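Local coordinates for GRAM domain-containing protein 1A (Mus musculus, PDB 6GQF), which carries cholesterol from the plasma membrane to the endoplasmic reticulum without vesicles, this chain being its sterol-binding VASt (ASTER) domain, at residues Phe68-Phe74 against Asp192-Leu197. Numbering follows the deposited sequence.
With HC3 (25-hydroxycholesterol), chain E.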
loop_
_atom_site.group_PDB
_atom_site.type_symbol
_atom_site.label_atom_id
_atom_site.label_comp_id
_atom_site.label_asym_id
_atom_site.label_seq_id
_atom_site.Cartn_x
_atom_site.Cartn_y
_atom_site.Cartn_z
ATOM N N PHE A 68 -1.677 -9.207 -9.680
ATOM C CA PHE A 68 -1.362 -9.345 -8.259
ATOM C C PHE A 68 -2.591 -9.139 -7.372
ATOM O O PHE A 68 -2.812 -9.900 -6.431
ATOM C CB PHE A 68 -0.261 -8.359 -7.852
ATOM C CG PHE A 68 0.098 -8.431 -6.395
ATOM C CD1 PHE A 68 0.540 -9.619 -5.836
ATOM C CD2 PHE A 68 -0.010 -7.317 -5.583
ATOM C CE1 PHE A 68 0.865 -9.693 -4.494
ATOM C CE2 PHE A 68 0.315 -7.385 -4.241
ATOM C CZ PHE A 68 0.751 -8.572 -3.697
ATOM N N LEU A 69 -3.380 -8.107 -7.659
ATOM C CA LEU A 69 -4.586 -7.838 -6.882
ATOM C C LEU A 69 -5.618 -8.936 -7.126
ATOM O O LEU A 69 -6.403 -9.278 -6.240
ATOM C CB LEU A 69 -5.165 -6.464 -7.236
ATOM C CG LEU A 69 -4.294 -5.237 -6.935
ATOM C CD1 LEU A 69 -5.051 -3.960 -7.271
ATOM C CD2 LEU A 69 -3.822 -5.207 -5.489
ATOM N N GLN A 70 -5.607 -9.485 -8.335
ATOM C CA GLN A 70 -6.404 -10.661 -8.650
ATOM C C GLN A 70 -5.950 -11.835 -7.785
ATOM O O GLN A 70 -6.760 -12.649 -7.346
ATOM C CB GLN A 70 -6.284 -11.003 -10.139
ATOM C CG GLN A 70 -6.948 -12.308 -10.555
ATOM C CD GLN A 70 -6.749 -12.615 -12.026
ATOM O OE1 GLN A 70 -6.252 -11.781 -12.786
ATOM N NE2 GLN A 70 -7.137 -13.817 -12.437
ATOM N N GLN A 71 -4.646 -11.900 -7.529
ATOM C CA GLN A 71 -4.053 -13.015 -6.796
ATOM C C GLN A 71 -4.386 -12.967 -5.301
ATOM O O GLN A 71 -4.559 -14.009 -4.671
ATOM C CB GLN A 71 -2.531 -13.024 -7.010
ATOM C CG GLN A 71 -1.799 -14.207 -6.392
ATOM C CD GLN A 71 -0.317 -14.226 -6.739
ATOM O OE1 GLN A 71 0.117 -13.587 -7.699
ATOM N NE2 GLN A 71 0.465 -14.961 -5.955
ATOM N N ARG A 72 -4.483 -11.766 -4.735
ATOM C CA ARG A 72 -4.880 -11.612 -3.335
ATOM C C ARG A 72 -6.390 -11.466 -3.202
ATOM O O ARG A 72 -6.896 -11.039 -2.163
ATOM C CB ARG A 72 -4.186 -10.412 -2.700
ATOM C CG ARG A 72 -2.690 -10.548 -2.664
ATOM C CD ARG A 72 -2.106 -9.909 -1.427
ATOM N NE ARG A 72 -1.984 -10.850 -0.309
ATOM C CZ ARG A 72 -2.607 -10.748 0.867
ATOM N NH1 ARG A 72 -3.437 -9.742 1.136
ATOM N NH2 ARG A 72 -2.391 -11.670 1.792
ATOM N N LYS A 73 -7.097 -11.815 -4.273
ATOM C CA LYS A 73 -8.552 -11.925 -4.265
ATOM C C LYS A 73 -9.250 -10.585 -4.034
ATOM O O LYS A 73 -10.144 -10.480 -3.197
ATOM C CB LYS A 73 -8.999 -12.936 -3.201
ATOM C CG LYS A 73 -8.504 -14.357 -3.442
ATOM C CD LYS A 73 -8.695 -15.248 -2.211
ATOM C CE LYS A 73 -10.164 -15.370 -1.788
ATOM N NZ LYS A 73 -10.337 -16.232 -0.577
ATOM N N PHE A 74 -8.843 -9.569 -4.786
ATOM C CA PHE A 74 -9.487 -8.261 -4.722
ATOM C C PHE A 74 -10.410 -8.080 -5.918
ATOM O O PHE A 74 -10.008 -8.296 -7.061
ATOM C CB PHE A 74 -8.448 -7.138 -4.681
ATOM C CG PHE A 74 -7.640 -7.098 -3.413
ATOM C CD1 PHE A 74 -7.904 -7.964 -2.361
ATOM C CD2 PHE A 74 -6.615 -6.182 -3.275
ATOM C CE1 PHE A 74 -7.155 -7.915 -1.203
ATOM C CE2 PHE A 74 -5.865 -6.129 -2.123
ATOM C CZ PHE A 74 -6.133 -6.993 -1.085
ATOM N N ASP A 192 0.971 -9.469 5.757
ATOM C CA ASP A 192 0.627 -10.553 4.854
ATOM C C ASP A 192 0.527 -10.033 3.428
ATOM O O ASP A 192 0.879 -10.731 2.476
ATOM C CB ASP A 192 -0.687 -11.207 5.270
ATOM C CG ASP A 192 -1.037 -12.407 4.412
ATOM O OD1 ASP A 192 -0.125 -13.197 4.085
ATOM O OD2 ASP A 192 -2.223 -12.561 4.060
ATOM N N TYR A 193 0.056 -8.798 3.290
ATOM C CA TYR A 193 -0.105 -8.188 1.975
ATOM C C TYR A 193 1.246 -7.852 1.351
ATOM O O TYR A 193 1.541 -8.268 0.230
ATOM C CB TYR A 193 -0.967 -6.921 2.062
ATOM C CG TYR A 193 -1.032 -6.168 0.748
ATOM C CD1 TYR A 193 -1.986 -6.489 -0.213
ATOM C CD2 TYR A 193 -0.129 -5.155 0.458
ATOM C CE1 TYR A 193 -2.040 -5.816 -1.419
ATOM C CE2 TYR A 193 -0.178 -4.481 -0.744
ATOM C CZ TYR A 193 -1.135 -4.815 -1.679
ATOM O OH TYR A 193 -1.187 -4.141 -2.878
ATOM N N PHE A 194 2.062 -7.096 2.080
ATOM C CA PHE A 194 3.318 -6.589 1.539
ATOM C C PHE A 194 4.385 -7.674 1.412
ATOM O O PHE A 194 5.240 -7.605 0.530
ATOM C CB PHE A 194 3.834 -5.433 2.403
ATOM C CG PHE A 194 3.115 -4.136 2.162
ATOM C CD1 PHE A 194 3.357 -3.393 1.015
ATOM C CD2 PHE A 194 2.184 -3.665 3.072
ATOM C CE1 PHE A 194 2.687 -2.205 0.787
ATOM C CE2 PHE A 194 1.515 -2.475 2.849
ATOM C CZ PHE A 194 1.769 -1.746 1.706
ATOM N N HIS A 195 4.340 -8.681 2.274
ATOM C CA HIS A 195 5.297 -9.775 2.170
ATOM C C HIS A 195 5.027 -10.575 0.895
ATOM O O HIS A 195 5.960 -11.010 0.223
ATOM C CB HIS A 195 5.243 -10.662 3.416
ATOM C CG HIS A 195 5.861 -10.030 4.626
ATOM N ND1 HIS A 195 5.572 -10.433 5.911
ATOM C CD2 HIS A 195 6.753 -9.017 4.744
ATOM C CE1 HIS A 195 6.257 -9.697 6.768
ATOM N NE2 HIS A 195 6.981 -8.831 6.086
ATOM N N HIS A 196 3.753 -10.742 0.551
ATOM C CA HIS A 196 3.377 -11.376 -0.711
ATOM C C HIS A 196 3.708 -10.475 -1.896
ATOM O O HIS A 196 4.018 -10.956 -2.986
ATOM C CB HIS A 196 1.888 -11.721 -0.721
ATOM C CG HIS A 196 1.549 -12.962 0.046
ATOM N ND1 HIS A 196 0.256 -13.412 0.198
ATOM C CD2 HIS A 196 2.336 -13.849 0.700
ATOM C CE1 HIS A 196 0.260 -14.522 0.914
ATOM N NE2 HIS A 196 1.509 -14.809 1.231
ATOM N N LEU A 197 3.633 -9.166 -1.684
ATOM C CA LEU A 197 3.978 -8.208 -2.727
ATOM C C LEU A 197 5.470 -8.266 -3.026
ATOM O O LEU A 197 5.889 -8.098 -4.171
ATOM C CB LEU A 197 3.572 -6.789 -2.315
ATOM C CG LEU A 197 4.072 -5.635 -3.198
ATOM C CD1 LEU A 197 3.496 -5.698 -4.614
ATOM C CD2 LEU A 197 3.754 -4.298 -2.547
HETATM C C18 HC3 E . -5.812 -5.064 6.858
HETATM C C13 HC3 E . -6.849 -4.013 6.446
HETATM C C12 HC3 E . -7.376 -4.492 5.209
HETATM C C11 HC3 E . -6.292 -4.468 3.985
HETATM C C9 HC3 E . -5.625 -3.107 3.811
HETATM C C10 HC3 E . -4.550 -3.078 2.592
HETATM C C19 HC3 E . -3.728 -4.345 2.664
HETATM C C1 HC3 E . -5.294 -3.100 1.258
HETATM C C2 HC3 E . -4.357 -3.004 0.077
HETATM C C3 HC3 E . -3.464 -1.808 0.142
HETATM O O1 HC3 E . -2.523 -1.842 -0.932
HETATM C C4 HC3 E . -2.695 -1.743 1.459
HETATM C C5 HC3 E . -3.640 -1.915 2.645
HETATM C C6 HC3 E . -3.236 -1.279 4.114
HETATM C C7 HC3 E . -4.316 -1.223 5.127
HETATM C C8 HC3 E . -5.035 -2.674 5.149
HETATM C C14 HC3 E . -6.097 -2.676 6.219
HETATM C C15 HC3 E . -5.733 -2.133 7.693
HETATM C C16 HC3 E . -6.968 -2.820 8.673
HETATM C C17 HC3 E . -7.820 -3.721 7.757
HETATM C C20 HC3 E . -8.332 -4.943 8.354
HETATM C C21 HC3 E . -9.704 -5.247 7.681
HETATM C C22 HC3 E . -8.475 -4.981 9.915
HETATM C C23 HC3 E . -9.883 -5.016 10.455
HETATM C C24 HC3 E . -9.744 -4.756 11.937
HETATM C C25 HC3 E . -10.983 -5.212 12.666
HETATM C C26 HC3 E . -10.836 -4.796 14.110
HETATM C C27 HC3 E . -12.204 -4.545 12.062
HETATM O O2 HC3 E . -11.087 -6.614 12.581
#
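Under the A-ring end of the sterol pocket in this VASt domain, Phe68, on the last turn of helix 63-71, and Arg72, just past its end, pack against Tyr193 and its neighbours on the long helix 176-202. Tyr193 is shared between Phe68, Leu69, Arg72, Phe74 and the sterol. One face of its ring lies against the sterol, where CE1 is 3.9 Å from C2 of 25-hydroxycholesterol, and its OH approaches the sterol O1 to 3.3 Å while hydrogen-bonding a bound glycerol. Leu69 CD2 reaches the rim of the same ring, and Phe74 CE2 stands 3.9 Å from Tyr193 CE1. Phe74 itself continues onto Tyr96 and Ile98 of the pocket wall. With CG anti to the backbone N (chi1 179°), Phe68 brings the CE2-CZ end of its ring to both Tyr193 and Leu197: CE2 lies 3.9 Å from Tyr193 CZ, the rings oblique with planes 59° apart, and CZ sits 3.6 Å from Leu197 CB. At the partly exposed edge, the Arg72 chain bends at chi2 and chi3, carrying CD to 3.6 Å from Tyr193 CD1 and laying the guanidinium over Tyr193 CA. Arg72 NH2 forms a salt bridge with Asp192 OD2, though the modelled 2.4 Å is implausibly short and its exact geometry doubtful; NE makes a weak, long bond to His196 ND1 at the guanidinium edge. A Schellman motif at Lys73 ends helix 63-71. A short helix and its turn packed on the long C-terminal helix beside the sterol pocket fit the helix-grip fold of the Bet v 1-like, StAR-related family.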